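Local structure of signal recognition particle 54 kDa protein (Aeropyrum pernix, 7EPK) at residues M326-Y330 against I377-Y382. The protein is the SRP54 component of an archaeal signal recognition particle, joining a helical bundle and a P-loop GTPase domain to a helical domain of the signal-peptide-binding family. Numbering follows the deposited sequence.
Sequences MRTIY and IESMTY
Tyr330 reaches across to helix 367-379 and donates a hydrogen bond from OH to Glu378 OE1 at 2.7 Å. The carboxylate oxygen lies at the ring edge, in the ring plane. Seen from the acid, the hydroxyl sits on the anti side, 30° out of the carboxylate plane. With CG trans to the backbone N (chi1 -174°), the ring runs out past Ile377, whose CG2 lies obliquely against CD1 of Tyr330 at 3.8 Å. The other branch of Ile377 points its CD1 at the first turn of helix 326-337, 3.8 Å from Met326 O and close to Tyr330 CB. Met326 O is the acceptor for Tyr330 N in the helix, and the Ile377 methyl merely packs against it. Deeper in, two methionines cross at about a right angle, Met326 CE meeting Met380 CE at 3.6 Å; Met326 bends at chi2, while Met380 extends beyond CG and brings its SD near Met326 CG. Toward solvent, Arg327 NH1 and Tyr382 CD1 meet loosely at 4.1 Å, each group at the other's edge with their planes nearly perpendicular. Thr381 N-caps helix 382-386 through OG1 to Glu384 N. Leu385 of that helix touches Met326, Ile377 and Met380, while Leu413 and Leu414 of helix 409-423 pack on Ile377 and Met326 respectively. The contact thus pairs helices 326-337 and 367-379 within the helical signal-peptide-binding domain, with helices 382-386 and 409-423 packed against it.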
ATOM      1  N   MET A 326      28.001  12.014 -21.439  1.00 61.24           N
ATOM      2  CA  MET A 326      27.790  10.655 -20.874  1.00 58.33           C
ATOM      3  C   MET A 326      26.572  10.674 -19.944  1.00 57.41           C
ATOM      4  O   MET A 326      25.897   9.637 -19.845  1.00 50.24           O
ATOM      5  CB  MET A 326      29.016  10.170 -20.097  1.00 62.05           C
ATOM      6  CG  MET A 326      30.173   9.738 -21.004  1.00 70.01           C
ATOM      7  SD  MET A 326      29.697   8.581 -22.341  1.00 66.35           S
ATOM      8  CE  MET A 326      31.275   8.431 -23.171  1.00 69.30           C
ATOM      9  N   ARG A 327      26.287  11.816 -19.304  1.00 63.12           N
ATOM     10  CA  ARG A 327      25.154  11.966 -18.352  1.00 58.79           C
ATOM     11  C   ARG A 327      23.862  12.081 -19.152  1.00 61.97           C
ATOM     12  O   ARG A 327      22.849  11.507 -18.702  1.00 67.82           O
ATOM     13  CB  ARG A 327      25.357  13.148 -17.407  1.00 59.56           C
ATOM     14  CG  ARG A 327      26.309  12.820 -16.268  1.00 66.08           C
ATOM     15  CD  ARG A 327      26.819  14.011 -15.476  1.00 64.08           C
ATOM     16  NE  ARG A 327      27.630  13.541 -14.368  1.00 61.16           N
ATOM     17  CZ  ARG A 327      28.040  14.302 -13.374  1.00 73.05           C
ATOM     18  NH1 ARG A 327      28.742  13.774 -12.389  1.00 70.53           N
ATOM     19  NH2 ARG A 327      27.757  15.595 -13.366  1.00 87.29           N
ATOM     20  N   THR A 328      23.914  12.754 -20.306  1.00 60.54           N
ATOM     21  CA  THR A 328      22.769  12.883 -21.246  1.00 56.85           C
ATOM     22  C   THR A 328      22.402  11.491 -21.737  1.00 56.36           C
ATOM     23  O   THR A 328      21.242  11.105 -21.584  1.00 56.20           O
ATOM     24  CB  THR A 328      23.117  13.791 -22.425  1.00 59.45           C
ATOM     25  OG1 THR A 328      23.322  15.105 -21.908  1.00 57.02           O
ATOM     26  CG2 THR A 328      22.049  13.802 -23.496  1.00 71.94           C
ATOM     27  N   ILE A 329      23.390  10.777 -22.279  1.00 61.76           N
ATOM     28  CA  ILE A 329      23.237   9.394 -22.832  1.00 63.40           C
ATOM     29  C   ILE A 329      22.749   8.450 -21.720  1.00 59.16           C
ATOM     30  O   ILE A 329      21.832   7.639 -21.965  1.00 54.27           O
ATOM     31  CB  ILE A 329      24.551   8.892 -23.470  1.00 56.15           C
ATOM     32  CG1 ILE A 329      25.006   9.811 -24.604  1.00 56.17           C
ATOM     33  CG2 ILE A 329      24.404   7.447 -23.924  1.00 51.36           C
ATOM     34  CD1 ILE A 329      26.231   9.316 -25.331  1.00 62.30           C
ATOM     35  N   TYR A 330      23.334   8.542 -20.533  1.00 53.46           N
ATOM     36  CA  TYR A 330      22.917   7.698 -19.393  1.00 58.15           C
ATOM     37  C   TYR A 330      21.432   7.919 -19.083  1.00 59.59           C
ATOM     38  O   TYR A 330      20.743   6.926 -18.832  1.00 57.41           O
ATOM     39  CB  TYR A 330      23.754   7.997 -18.157  1.00 61.06           C
ATOM     40  CG  TYR A 330      23.442   7.062 -17.026  1.00 61.58           C
ATOM     41  CD1 TYR A 330      24.081   5.843 -16.927  1.00 66.87           C
ATOM     42  CD2 TYR A 330      22.482   7.368 -16.087  1.00 62.30           C
ATOM     43  CE1 TYR A 330      23.818   4.973 -15.883  1.00 68.85           C
ATOM     44  CE2 TYR A 330      22.200   6.505 -15.043  1.00 66.78           C
ATOM     45  CZ  TYR A 330      22.872   5.302 -14.935  1.00 65.34           C
ATOM     46  OH  TYR A 330      22.618   4.444 -13.901  1.00 64.61           O
ATOM     47  N   ILE A 377      29.057   3.234 -18.408  1.00 59.00           N
ATOM     48  CA  ILE A 377      29.060   4.644 -17.916  1.00 57.36           C
ATOM     49  C   ILE A 377      29.252   4.610 -16.396  1.00 57.77           C
ATOM     50  O   ILE A 377      30.052   5.392 -15.856  1.00 58.79           O
ATOM     51  CB  ILE A 377      27.771   5.390 -18.329  1.00 57.66           C
ATOM     52  CG1 ILE A 377      27.630   5.512 -19.847  1.00 53.34           C
ATOM     53  CG2 ILE A 377      27.721   6.767 -17.696  1.00 61.64           C
ATOM     54  CD1 ILE A 377      26.268   5.929 -20.283  1.00 48.59           C
ATOM     55  N   GLU A 378      28.577   3.692 -15.718  1.00 61.17           N
ATOM     56  CA  GLU A 378      28.643   3.595 -14.237  1.00 61.79           C
ATOM     57  C   GLU A 378      30.081   3.298 -13.787  1.00 61.19           C
ATOM     58  O   GLU A 378      30.397   3.629 -12.636  1.00 63.29           O
ATOM     59  CB  GLU A 378      27.626   2.569 -13.740  1.00 63.16           C
ATOM     60  CG  GLU A 378      26.182   3.010 -13.899  1.00 67.28           C
ATOM     61  CD  GLU A 378      25.173   1.914 -13.624  1.00 67.39           C
ATOM     62  OE1 GLU A 378      23.991   2.078 -13.994  1.00 70.38           O
ATOM     63  OE2 GLU A 378      25.575   0.903 -13.043  1.00 71.81           O
ATOM     64  N   SER A 379      30.925   2.709 -14.645  1.00 74.52           N
ATOM     65  CA  SER A 379      32.320   2.276 -14.313  1.00 77.72           C
ATOM     66  C   SER A 379      33.345   3.357 -14.708  1.00 66.55           C
ATOM     67  O   SER A 379      34.465   3.325 -14.175  1.00 75.33           O
ATOM     68  CB  SER A 379      32.659   0.917 -14.928  1.00 79.41           C
ATOM     69  OG  SER A 379      31.825  -0.117 -14.409  1.00 79.53           O
ATOM     70  N   MET A 380      32.979   4.302 -15.575  1.00 53.28           N
ATOM     71  CA  MET A 380      33.819   5.480 -15.905  1.00 49.98           C
ATOM     72  C   MET A 380      34.011   6.347 -14.651  1.00 50.96           C
ATOM     73  O   MET A 380      33.041   6.522 -13.927  1.00 45.57           O
ATOM     74  CB  MET A 380      33.129   6.330 -16.968  1.00 51.29           C
ATOM     75  CG  MET A 380      32.821   5.595 -18.241  1.00 54.89           C
ATOM     76  SD  MET A 380      32.284   6.776 -19.477  1.00 59.32           S
ATOM     77  CE  MET A 380      32.283   5.804 -20.978  1.00 65.82           C
ATOM     78  N   THR A 381      35.202   6.926 -14.445  1.00 54.31           N
ATOM     79  CA  THR A 381      35.485   7.912 -13.360  1.00 49.04           C
ATOM     80  C   THR A 381      34.644   9.171 -13.595  1.00 48.38           C
ATOM     81  O   THR A 381      34.190   9.418 -14.729  1.00 44.99           O
ATOM     82  CB  THR A 381      36.971   8.312 -13.252  1.00 45.03           C
ATOM     83  OG1 THR A 381      37.326   9.266 -14.247  1.00 46.66           O
ATOM     84  CG2 THR A 381      37.941   7.165 -13.411  1.00 44.31           C
ATOM     85  N   TYR A 382      34.479   9.984 -12.564  1.00 53.09           N
ATOM     86  CA  TYR A 382      33.779  11.287 -12.680  1.00 56.59           C
ATOM     87  C   TYR A 382      34.495  12.162 -13.712  1.00 49.92           C
ATOM     88  O   TYR A 382      33.812  12.926 -14.397  1.00 50.42           O
ATOM     89  CB  TYR A 382      33.676  11.964 -11.312  1.00 57.12           C
ATOM     90  CG  TYR A 382      32.769  11.229 -10.363  1.00 58.37           C
ATOM     91  CD1 TYR A 382      31.400  11.191 -10.571  1.00 63.13           C
ATOM     92  CD2 TYR A 382      33.285  10.512  -9.304  1.00 57.64           C
ATOM     93  CE1 TYR A 382      30.561  10.498  -9.709  1.00 71.31           C
ATOM     94  CE2 TYR A 382      32.466   9.809  -8.444  1.00 64.06           C
ATOM     95  CZ  TYR A 382      31.096   9.806  -8.633  1.00 67.96           C
ATOM     96  OH  TYR A 382      30.296   9.107  -7.770  1.00 67.31           O
TER